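Local coordinates for RagB/SusD family nutrient uptake outer membrane protein (Bacteroides thetaiotaomicron, PDB 7KV2), which probably binds beta-glucan at the surface of the outer membrane as a SusD-family lipoprotein, helping a gut bacterium capture the glycan for uptake, at residues 266-269 with 275-278; 157-162 with 185-190; 80-85 with 482-487; 257-262 with 433-438. All coordinates share one frame; numbering follows the deposited sequence.

Interaction 1: 266-269 with 275-278. With EDO (1,2-ethanediol), chain F.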
# COMPACT_ATOMS: atom_id res chain seq x y z
N THR A 266 -16.19 1.77 9.66
CA THR A 266 -16.02 1.69 11.13
C THR A 266 -14.69 1.08 11.56
O THR A 266 -14.34 1.27 12.74
CB THR A 266 -17.18 0.95 11.80
OG1 THR A 266 -17.28 -0.35 11.24
CG2 THR A 266 -18.44 1.77 11.68
N GLY A 267 -13.94 0.42 10.68
CA GLY A 267 -12.64 -0.18 11.01
C GLY A 267 -11.48 0.76 10.78
O GLY A 267 -10.35 0.39 11.16
N GLU A 268 -11.73 1.97 10.25
CA GLU A 268 -10.66 2.98 10.05
C GLU A 268 -10.08 3.36 11.42
O GLU A 268 -10.85 3.68 12.36
CB GLU A 268 -11.15 4.20 9.29
CG GLU A 268 -11.57 3.86 7.86
CD GLU A 268 -12.01 5.08 7.07
OE1 GLU A 268 -12.35 6.11 7.69
OE2 GLU A 268 -12.08 5.01 5.81
N TRP A 269 -8.76 3.39 11.50
CA TRP A 269 -8.02 3.82 12.72
C TRP A 269 -8.51 3.02 13.94
O TRP A 269 -8.64 3.61 15.04
CB TRP A 269 -8.11 5.35 12.91
CG TRP A 269 -7.41 6.06 11.77
CD1 TRP A 269 -7.99 6.75 10.74
CD2 TRP A 269 -6.00 6.08 11.50
NE1 TRP A 269 -7.02 7.23 9.87
CE2 TRP A 269 -5.79 6.84 10.34
CE3 TRP A 269 -4.88 5.58 12.17
CZ2 TRP A 269 -4.51 7.08 9.83
CZ3 TRP A 269 -3.62 5.88 11.70
CH2 TRP A 269 -3.45 6.59 10.53
N PHE A 275 -0.97 2.63 10.58
CA PHE A 275 -0.95 3.76 9.63
C PHE A 275 -1.92 3.50 8.48
O PHE A 275 -1.92 2.39 7.93
CB PHE A 275 0.49 4.02 9.18
CG PHE A 275 0.70 5.38 8.59
CD1 PHE A 275 0.51 6.53 9.35
CD2 PHE A 275 1.04 5.53 7.24
CE1 PHE A 275 0.70 7.79 8.81
CE2 PHE A 275 1.23 6.80 6.70
CZ PHE A 275 1.04 7.92 7.48
N GLU A 276 -2.64 4.56 8.13
CA GLU A 276 -3.56 4.63 6.95
C GLU A 276 -3.30 5.94 6.22
O GLU A 276 -2.82 6.90 6.84
CB GLU A 276 -5.03 4.53 7.34
CG GLU A 276 -5.29 3.47 8.37
CD GLU A 276 -6.76 3.20 8.67
OE1 GLU A 276 -7.64 3.82 8.02
OE2 GLU A 276 -7.02 2.37 9.54
N ILE A 277 -3.63 5.93 4.94
CA ILE A 277 -3.78 7.16 4.15
C ILE A 277 -5.25 7.51 4.14
O ILE A 277 -6.07 6.69 3.69
CB ILE A 277 -3.18 6.95 2.76
CG1 ILE A 277 -1.67 6.70 2.90
CG2 ILE A 277 -3.52 8.16 1.89
CD1 ILE A 277 -0.97 6.37 1.60
N ASN A 278 -5.56 8.71 4.64
CA ASN A 278 -6.96 9.18 4.83
C ASN A 278 -7.58 9.55 3.50
O ASN A 278 -6.94 10.30 2.74
CB ASN A 278 -7.01 10.40 5.74
CG ASN A 278 -6.65 10.05 7.16
OD1 ASN A 278 -6.82 8.92 7.56
ND2 ASN A 278 -6.05 10.99 7.88
C1 EDO F . -13.72 4.86 11.87
O1 EDO F . -12.82 5.62 12.71
C2 EDO F . -14.61 5.68 10.93
O2 EDO F . -13.96 6.63 10.09
O HOH W 1 -8.42 -0.16 9.37
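W269 lays its indole flat over the side chain of E276. The E276 CG sits 4.0 Å from the centroid of the W269 six-membered ring, a CH-pi contact almost straight above the face, and the extended chain then runs back under the indole toward the W269 backbone, its carboxylate only 11° from the ring plane. That reach lets E276 OE2 accept a nearly straight bond (166°) from W269 N at 2.8 Å, the donor standing above the carboxylate plane. S273 OG bonds the same oxygen and N399 ND2 bonds E276 OE1, so the buried carboxylate is gripped at both oxygens; these donors would probably favour its charged form. At the pyrrole edge of the indole, W269 NE1 donates a hydrogen bond to N278 OD1 at 2.9 Å, in the ring plane and in the carbonyl plane alike, which fixes the rotation of the ring. Its benzo corner reaches the strand backbone, W269 CH2 lying 3.2 Å from E276 N and 3.9 Å from F275 CA. A 1,2-ethanediol, probably from the crystallisation liquor, donates to E268 O and E268 OE1, while E268 OE2 accepts from N399 N. Y212 stacks on the indole. The W269 contacts with E276 and N278 fold the loop that follows helix 237-249 back on strand 273-277, which pairs antiparallel with strand 400-404 through backbone bonds of F275 and I277.

Interaction 2: 157-162 with 185-190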
# COMPACT_ATOMS: atom_id res chain seq x y z
N TRP A 157 8.71 4.48 -1.96
CA TRP A 157 7.87 4.18 -3.14
C TRP A 157 8.84 4.02 -4.35
O TRP A 157 8.73 3.06 -5.11
CB TRP A 157 6.89 5.31 -3.40
CG TRP A 157 5.67 5.37 -2.51
CD1 TRP A 157 5.22 4.44 -1.62
CD2 TRP A 157 4.69 6.42 -2.52
NE1 TRP A 157 4.04 4.85 -1.07
CE2 TRP A 157 3.68 6.05 -1.61
CE3 TRP A 157 4.56 7.62 -3.22
CZ2 TRP A 157 2.58 6.87 -1.34
CZ3 TRP A 157 3.44 8.41 -3.00
CH2 TRP A 157 2.45 8.02 -2.08
N VAL A 158 9.75 4.97 -4.55
CA VAL A 158 10.65 4.90 -5.74
C VAL A 158 11.77 3.90 -5.53
O VAL A 158 12.16 3.28 -6.53
CB VAL A 158 11.13 6.28 -6.21
CG1 VAL A 158 10.06 7.01 -7.00
CG2 VAL A 158 11.64 7.14 -5.08
N TRP A 159 12.25 3.71 -4.31
CA TRP A 159 13.29 2.71 -3.97
C TRP A 159 12.79 1.31 -4.35
O TRP A 159 13.50 0.54 -5.06
CB TRP A 159 13.68 2.82 -2.51
CG TRP A 159 14.68 1.83 -2.01
CD1 TRP A 159 15.98 1.70 -2.42
CD2 TRP A 159 14.48 0.84 -0.99
NE1 TRP A 159 16.60 0.70 -1.72
CE2 TRP A 159 15.70 0.13 -0.85
CE3 TRP A 159 13.39 0.45 -0.20
CZ2 TRP A 159 15.85 -0.89 0.07
CZ3 TRP A 159 13.54 -0.56 0.72
CH2 TRP A 159 14.77 -1.22 0.87
N LYS A 160 11.58 0.97 -3.90
CA LYS A 160 11.03 -0.37 -4.17
C LYS A 160 10.78 -0.55 -5.66
O LYS A 160 11.14 -1.61 -6.16
CB LYS A 160 9.77 -0.65 -3.33
CG LYS A 160 10.12 -1.05 -1.91
CD LYS A 160 8.99 -1.74 -1.20
CE LYS A 160 9.50 -2.51 -0.01
NZ LYS A 160 8.38 -3.24 0.62
N PHE A 161 10.09 0.37 -6.34
CA PHE A 161 9.62 0.12 -7.72
C PHE A 161 10.79 0.30 -8.70
O PHE A 161 10.80 -0.45 -9.66
CB PHE A 161 8.44 1.00 -8.12
CG PHE A 161 7.12 0.53 -7.54
CD1 PHE A 161 6.37 -0.45 -8.17
CD2 PHE A 161 6.61 1.09 -6.37
CE1 PHE A 161 5.16 -0.90 -7.64
CE2 PHE A 161 5.38 0.67 -5.84
CZ PHE A 161 4.66 -0.32 -6.48
N TRP A 162 11.69 1.25 -8.46
CA TRP A 162 12.74 1.57 -9.48
C TRP A 162 14.18 1.39 -8.95
O TRP A 162 15.07 1.20 -9.82
CB TRP A 162 12.52 2.97 -10.01
CG TRP A 162 11.37 3.13 -10.95
CD1 TRP A 162 11.34 2.81 -12.27
CD2 TRP A 162 10.08 3.66 -10.62
NE1 TRP A 162 10.13 3.13 -12.80
CE2 TRP A 162 9.33 3.65 -11.81
CE3 TRP A 162 9.47 4.11 -9.44
CZ2 TRP A 162 8.03 4.14 -11.88
CZ3 TRP A 162 8.20 4.63 -9.51
CH2 TRP A 162 7.47 4.59 -10.70
N GLN A 185 22.73 2.47 -1.92
CA GLN A 185 23.06 3.82 -1.39
C GLN A 185 21.78 4.52 -0.91
O GLN A 185 21.85 5.24 0.07
CB GLN A 185 23.73 4.69 -2.47
CG GLN A 185 25.17 4.28 -2.77
CD GLN A 185 25.73 5.05 -3.94
OE1 GLN A 185 25.03 5.38 -4.89
NE2 GLN A 185 27.01 5.35 -3.86
N LEU A 186 20.65 4.34 -1.59
CA LEU A 186 19.40 5.03 -1.16
C LEU A 186 18.94 4.42 0.17
O LEU A 186 18.63 5.18 1.09
CB LEU A 186 18.36 4.95 -2.28
CG LEU A 186 17.03 5.62 -1.96
CD1 LEU A 186 17.19 7.05 -1.46
CD2 LEU A 186 16.12 5.59 -3.16
N TYR A 187 19.03 3.09 0.31
CA TYR A 187 18.71 2.37 1.56
C TYR A 187 19.47 3.02 2.73
O TYR A 187 18.90 3.33 3.79
CB TYR A 187 19.03 0.87 1.46
CG TYR A 187 18.95 0.19 2.79
CD1 TYR A 187 17.71 -0.07 3.36
CD2 TYR A 187 20.07 -0.06 3.56
CE1 TYR A 187 17.59 -0.63 4.62
CE2 TYR A 187 19.97 -0.61 4.82
CZ TYR A 187 18.72 -0.88 5.36
OH TYR A 187 18.58 -1.44 6.59
N GLU A 188 20.75 3.25 2.50
CA GLU A 188 21.64 3.86 3.52
C GLU A 188 21.08 5.21 3.96
O GLU A 188 21.04 5.40 5.17
CB GLU A 188 23.06 3.97 2.98
CG GLU A 188 23.77 2.64 3.01
CD GLU A 188 23.96 2.03 4.38
OE1 GLU A 188 24.09 2.79 5.37
OE2 GLU A 188 23.98 0.76 4.47
N LYS A 189 20.72 6.09 3.03
CA LYS A 189 20.16 7.42 3.36
C LYS A 189 18.83 7.21 4.13
O LYS A 189 18.57 7.93 5.14
CB LYS A 189 19.89 8.24 2.11
CG LYS A 189 21.10 8.55 1.24
CD LYS A 189 21.98 9.63 1.79
CE LYS A 189 23.00 10.08 0.77
NZ LYS A 189 24.22 10.59 1.43
N MET A 190 17.98 6.30 3.63
CA MET A 190 16.64 6.06 4.24
C MET A 190 16.79 5.57 5.68
O MET A 190 16.17 6.17 6.59
CB MET A 190 15.86 5.04 3.40
CG MET A 190 15.42 5.64 2.08
SD MET A 190 14.80 4.40 0.90
CE MET A 190 13.42 3.65 1.77
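W159 points from helix 137-162 at helix 183-200. At the root, W159 CB touches L186 CD2 at 3.7 Å. The next atom, CG, lies under the sulfur of M190: SD stands over one face of the five-membered ring, 4.2 Å from its centroid, in a Met-aromatic contact. A bend at the last torsion of M190 (chi3 60°) carries the methyl onward along the indole, where M190 CE meets W159 CE3 at 3.8 Å. On the pyrrole side CD1 rests near L186 CB and CD2, and W159 NE1 lies 4.0 Å from Y187 N and Y187 CB without a bond; its N-H finds its acceptor in A183 O. Farther out, W159 CZ2 and CH2 run alongside Y187, with W159 CZ2 3.9 Å from Y187 CD1; the two rings, their planes 30° apart, are slid so far that they barely overlap. Y187 OH is bonded to D233. The helices run roughly antiparallel, their local axes 10.8 Å apart, consistent with the TPR-like helical part of SusD proteins; helix 217-231 adds I227, V228 and Q231 around the cluster. With no hydrogen bond between the segments, this buried contact rests on dispersion and sulfur-aromatic attraction, its polar ends satisfied elsewhere.

Interaction 3: 80-85 with 482-487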
# COMPACT_ATOMS: atom_id res chain seq x y z
N ASP A 80 -1.92 -13.01 -7.01
CA ASP A 80 -3.21 -13.01 -6.25
C ASP A 80 -4.36 -12.43 -7.07
O ASP A 80 -5.52 -12.87 -6.88
CB ASP A 80 -3.08 -12.21 -4.95
CG ASP A 80 -2.20 -12.88 -3.92
OD1 ASP A 80 -2.07 -14.12 -3.98
OD2 ASP A 80 -1.61 -12.15 -3.13
N LEU A 81 -4.06 -11.46 -7.94
CA LEU A 81 -5.05 -10.70 -8.74
C LEU A 81 -4.70 -10.87 -10.20
O LEU A 81 -3.48 -11.10 -10.52
CB LEU A 81 -4.97 -9.21 -8.38
CG LEU A 81 -5.03 -8.84 -6.90
CD1 LEU A 81 -4.89 -7.33 -6.74
CD2 LEU A 81 -6.35 -9.30 -6.28
N TRP A 82 -5.66 -10.61 -11.06
CA TRP A 82 -5.39 -10.32 -12.48
C TRP A 82 -5.32 -8.79 -12.66
O TRP A 82 -5.29 -8.02 -11.65
CB TRP A 82 -6.44 -11.00 -13.37
CG TRP A 82 -6.42 -12.50 -13.27
CD1 TRP A 82 -7.49 -13.29 -12.95
CD2 TRP A 82 -5.32 -13.40 -13.52
NE1 TRP A 82 -7.13 -14.61 -12.96
CE2 TRP A 82 -5.82 -14.71 -13.36
CE3 TRP A 82 -3.99 -13.24 -13.96
CZ2 TRP A 82 -5.00 -15.84 -13.52
CZ3 TRP A 82 -3.20 -14.36 -14.15
CH2 TRP A 82 -3.69 -15.64 -13.89
N VAL A 83 -5.25 -8.33 -13.91
CA VAL A 83 -5.12 -6.88 -14.20
C VAL A 83 -6.47 -6.34 -14.66
O VAL A 83 -6.89 -5.28 -14.16
CB VAL A 83 -3.98 -6.62 -15.21
CG1 VAL A 83 -3.87 -5.14 -15.49
CG2 VAL A 83 -2.66 -7.19 -14.70
N GLY A 84 -7.14 -7.04 -15.56
CA GLY A 84 -8.50 -6.73 -16.00
C GLY A 84 -8.58 -5.53 -16.94
O GLY A 84 -7.61 -5.28 -17.68
N GLY A 85 -9.69 -4.79 -16.88
CA GLY A 85 -10.03 -3.73 -17.84
C GLY A 85 -10.61 -4.32 -19.11
O GLY A 85 -10.95 -5.55 -19.12
N TYR A 482 -3.56 -19.90 -18.05
CA TYR A 482 -4.55 -19.03 -18.74
C TYR A 482 -3.91 -18.35 -19.96
O TYR A 482 -4.64 -17.74 -20.74
CB TYR A 482 -5.08 -17.95 -17.80
CG TYR A 482 -5.83 -18.51 -16.61
CD1 TYR A 482 -5.18 -18.91 -15.46
CD2 TYR A 482 -7.20 -18.67 -16.66
CE1 TYR A 482 -5.86 -19.46 -14.39
CE2 TYR A 482 -7.91 -19.21 -15.60
CZ TYR A 482 -7.23 -19.61 -14.45
OH TYR A 482 -7.93 -20.12 -13.39
N GLY A 483 -2.58 -18.38 -20.05
CA GLY A 483 -1.85 -17.60 -21.06
C GLY A 483 -1.81 -16.11 -20.75
O GLY A 483 -1.58 -15.33 -21.68
N TYR A 484 -2.05 -15.71 -19.49
CA TYR A 484 -2.04 -14.29 -19.07
C TYR A 484 -0.60 -13.90 -18.79
O TYR A 484 -0.07 -13.09 -19.54
CB TYR A 484 -2.95 -14.09 -17.87
CG TYR A 484 -4.42 -14.34 -18.12
CD1 TYR A 484 -5.00 -14.19 -19.37
CD2 TYR A 484 -5.25 -14.66 -17.05
CE1 TYR A 484 -6.35 -14.44 -19.55
CE2 TYR A 484 -6.59 -14.88 -17.22
CZ TYR A 484 -7.15 -14.76 -18.48
OH TYR A 484 -8.49 -14.96 -18.58
N ARG A 485 0.02 -14.45 -17.76
CA ARG A 485 1.47 -14.29 -17.57
C ARG A 485 2.17 -15.33 -18.46
O ARG A 485 1.86 -16.55 -18.32
CB ARG A 485 1.83 -14.45 -16.10
CG ARG A 485 3.32 -14.33 -15.83
CD ARG A 485 3.63 -14.25 -14.36
NE ARG A 485 3.28 -12.92 -13.84
CZ ARG A 485 2.72 -12.68 -12.65
NH1 ARG A 485 2.38 -13.67 -11.87
NH2 ARG A 485 2.44 -11.43 -12.28
N THR A 486 3.05 -14.87 -19.35
CA THR A 486 3.76 -15.73 -20.33
C THR A 486 5.26 -15.70 -20.06
O THR A 486 5.97 -16.49 -20.70
CB THR A 486 3.47 -15.30 -21.78
OG1 THR A 486 3.94 -13.97 -21.96
CG2 THR A 486 2.02 -15.43 -22.15
N ASN A 487 5.72 -14.83 -19.14
CA ASN A 487 7.14 -14.72 -18.74
C ASN A 487 7.32 -15.21 -17.31
O ASN A 487 6.34 -15.24 -16.55
CB ASN A 487 7.68 -13.30 -18.93
CG ASN A 487 7.66 -12.90 -20.39
OD1 ASN A 487 8.12 -13.65 -21.23
ND2 ASN A 487 7.07 -11.76 -20.70
O HOH W 2 -8.30 -17.20 -11.96
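With CG of W82 turned anti to its carbonyl carbon (chi1 -63°), the indole reaches across to two tyrosines that share this first torsion, Y482 and Y484. Y484 comes in over one face: the edge of its ring is driven at the indole in a T-shaped stack, planes 81° apart and centroids of the Y484 ring and the W82 six-membered ring 4.7 Å apart. The atom at the point of contact is Y484 CD2, 3.6 Å from W82 CZ3, and Y484 CB settles beside the same corner. Toward Y482 the roles reverse, for here W82 offers its own edge to a tyrosine face in an offset edge-to-face pair, with W82 CZ2 3.6 Å from Y482 CD1. The three rings make an aromatic cluster that ties two loops from distant parts of the SusD-family chain, one between helices 70-75 and 92-98, the other between helices 473-476 and 500-505. Y482 CB also lies over a face of the Y484 ring, bracing the tyrosines against each other. A water in the indole plane accepts from W82 NE1 at 3.0 Å and gives a weak bond to Y482 OH, whose stronger partner is E327. M98 of helix 92-98, together with Q369 and D480, packs against W82.

Interaction 4: 257-262 with 433-438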
# COMPACT_ATOMS: atom_id res chain seq x y z
N PRO A 257 -11.00 -8.53 16.67
CA PRO A 257 -11.35 -9.93 16.80
C PRO A 257 -11.96 -10.53 15.53
O PRO A 257 -11.84 -11.71 15.36
CB PRO A 257 -12.40 -9.93 17.93
CG PRO A 257 -12.18 -8.65 18.70
CD PRO A 257 -11.59 -7.67 17.70
N ASP A 258 -12.63 -9.71 14.71
CA ASP A 258 -13.32 -10.20 13.48
C ASP A 258 -12.66 -9.56 12.25
O ASP A 258 -12.75 -8.33 12.10
CB ASP A 258 -14.81 -9.86 13.48
CG ASP A 258 -15.56 -10.57 12.37
OD1 ASP A 258 -14.92 -10.93 11.34
OD2 ASP A 258 -16.79 -10.81 12.55
N TYR A 259 -11.98 -10.35 11.43
CA TYR A 259 -11.20 -9.80 10.29
C TYR A 259 -12.16 -9.02 9.36
O TYR A 259 -11.75 -8.06 8.71
CB TYR A 259 -10.48 -10.94 9.57
CG TYR A 259 -9.58 -10.49 8.43
CD1 TYR A 259 -10.10 -10.21 7.19
CD2 TYR A 259 -8.18 -10.44 8.59
CE1 TYR A 259 -9.29 -9.86 6.10
CE2 TYR A 259 -7.36 -10.11 7.52
CZ TYR A 259 -7.91 -9.82 6.27
OH TYR A 259 -7.09 -9.51 5.22
N THR A 260 -13.43 -9.42 9.29
CA THR A 260 -14.44 -8.76 8.43
C THR A 260 -14.75 -7.33 8.92
O THR A 260 -15.36 -6.63 8.18
CB THR A 260 -15.74 -9.57 8.28
OG1 THR A 260 -16.38 -9.54 9.55
CG2 THR A 260 -15.49 -11.00 7.88
N ASP A 261 -14.30 -6.88 10.08
CA ASP A 261 -14.56 -5.50 10.55
C ASP A 261 -13.45 -4.51 10.13
O ASP A 261 -13.66 -3.28 10.21
CB ASP A 261 -14.70 -5.46 12.07
CG ASP A 261 -15.96 -6.12 12.60
OD1 ASP A 261 -16.98 -6.13 11.85
OD2 ASP A 261 -15.89 -6.61 13.76
N ILE A 262 -12.33 -5.03 9.64
CA ILE A 262 -11.11 -4.21 9.40
C ILE A 262 -11.37 -3.14 8.31
O ILE A 262 -10.98 -1.98 8.53
CB ILE A 262 -9.93 -5.10 9.02
CG1 ILE A 262 -9.52 -6.00 10.20
CG2 ILE A 262 -8.78 -4.22 8.56
CD1 ILE A 262 -8.56 -7.13 9.81
N HIS A 433 -3.19 -16.36 12.72
CA HIS A 433 -3.81 -17.57 12.13
C HIS A 433 -5.18 -17.80 12.78
O HIS A 433 -6.20 -18.05 12.06
CB HIS A 433 -2.81 -18.74 12.33
CG HIS A 433 -3.09 -19.96 11.53
ND1 HIS A 433 -2.68 -20.08 10.22
CD2 HIS A 433 -3.66 -21.14 11.88
CE1 HIS A 433 -3.01 -21.28 9.77
NE2 HIS A 433 -3.64 -21.96 10.76
N LYS A 434 -5.23 -17.70 14.10
CA LYS A 434 -6.46 -18.04 14.86
C LYS A 434 -7.46 -16.89 14.80
O LYS A 434 -8.64 -17.17 14.85
CB LYS A 434 -6.14 -18.49 16.28
CG LYS A 434 -5.47 -19.85 16.32
CD LYS A 434 -5.68 -20.59 17.62
CE LYS A 434 -5.13 -19.80 18.77
NZ LYS A 434 -4.81 -20.68 19.92
N ARG A 435 -7.01 -15.65 14.62
CA ARG A 435 -7.96 -14.52 14.49
C ARG A 435 -8.83 -14.79 13.25
O ARG A 435 -10.01 -14.50 13.32
CB ARG A 435 -7.24 -13.17 14.39
CG ARG A 435 -8.20 -11.99 14.32
CD ARG A 435 -8.53 -11.63 12.87
NE ARG A 435 -7.40 -11.04 12.16
CZ ARG A 435 -6.98 -9.77 12.21
NH1 ARG A 435 -7.56 -8.89 13.01
NH2 ARG A 435 -5.94 -9.38 11.49
N ALA A 436 -8.27 -15.40 12.22
CA ALA A 436 -8.98 -15.71 10.95
C ALA A 436 -9.96 -16.89 11.07
O ALA A 436 -10.61 -17.22 10.06
CB ALA A 436 -7.96 -15.95 9.88
N GLY A 437 -10.12 -17.48 12.26
CA GLY A 437 -11.08 -18.58 12.49
C GLY A 437 -10.45 -19.96 12.32
O GLY A 437 -11.22 -20.95 12.36
N LEU A 438 -9.14 -20.08 12.16
CA LEU A 438 -8.49 -21.38 11.84
C LEU A 438 -8.24 -22.08 13.18
O LEU A 438 -7.80 -21.43 14.16
CB LEU A 438 -7.19 -21.21 11.05
CG LEU A 438 -7.36 -20.60 9.65
CD1 LEU A 438 -6.04 -20.39 8.98
CD2 LEU A 438 -8.23 -21.47 8.78
O HOH W 3 -12.08 -13.24 11.91
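The van der Waals contacts all involve R435, whose chain bends at chi2 (-91°) and chi3 (-71°) to bring the guanidinium against the loop. Y259 and I262 both meet that flat group over a face: Y259 CD2 is 3.7 Å from R435 NE, and I262 CD1 is 3.8 Å from R435 NH1. The tyrosine presents its rim, its ring standing 85° to the guanidinium plane, so this is no ring-on-guanidinium stack. I262 CD1 also lies over a face of the Y259 ring, so it touches both groups. Nearer the backbone, R435 CG rests 3.8 Å from P257 O. The hydrogen bonding between the segments goes through water, which accepts from Y259 N at 2.9 Å and donates to R435 O at 2.8 Å. Within the loop, D258 OD1 takes both T260 N and T260 OG1 from the same side of its carboxylate plane, the first bond closing an Asx turn. Salt bridges go outward, R435 NH1 to E272 and R435 NH2 to E456. R435 NH1 also hydrogen-bonds M256 O; these bonds fix the turn of the guanidinium, and the two carboxylates probably balance its charge. Y259 OH bonds to E456 O. At G437, positive phi and two bonds back into the last turn end helix 425-435 in a Schellman motif, the helix terminus against which this loop is fastened.

Along the chain interaction 3 is the outermost, joining 80-85 to 482-487 and enclosing the others. Interaction 2 closes first, between helices 137-162 and 183-200; interaction 4 then opens in the loop after helix 237-249, with interaction 1 nested inside it. Interactions 1 and 4 share that loop, their segments adjoining in sequence and their centres about 17 Å apart, so one loop is held to strand 273-277 at one end and to the close of helix 425-435 at the other. Interaction 2 lies about 34 Å from interaction 4, centre to centre, across the chain's middle. Interaction 2 thus joins two helices, interactions 1 and 4 anchor one loop, and interaction 3 ties early and late parts of the chain.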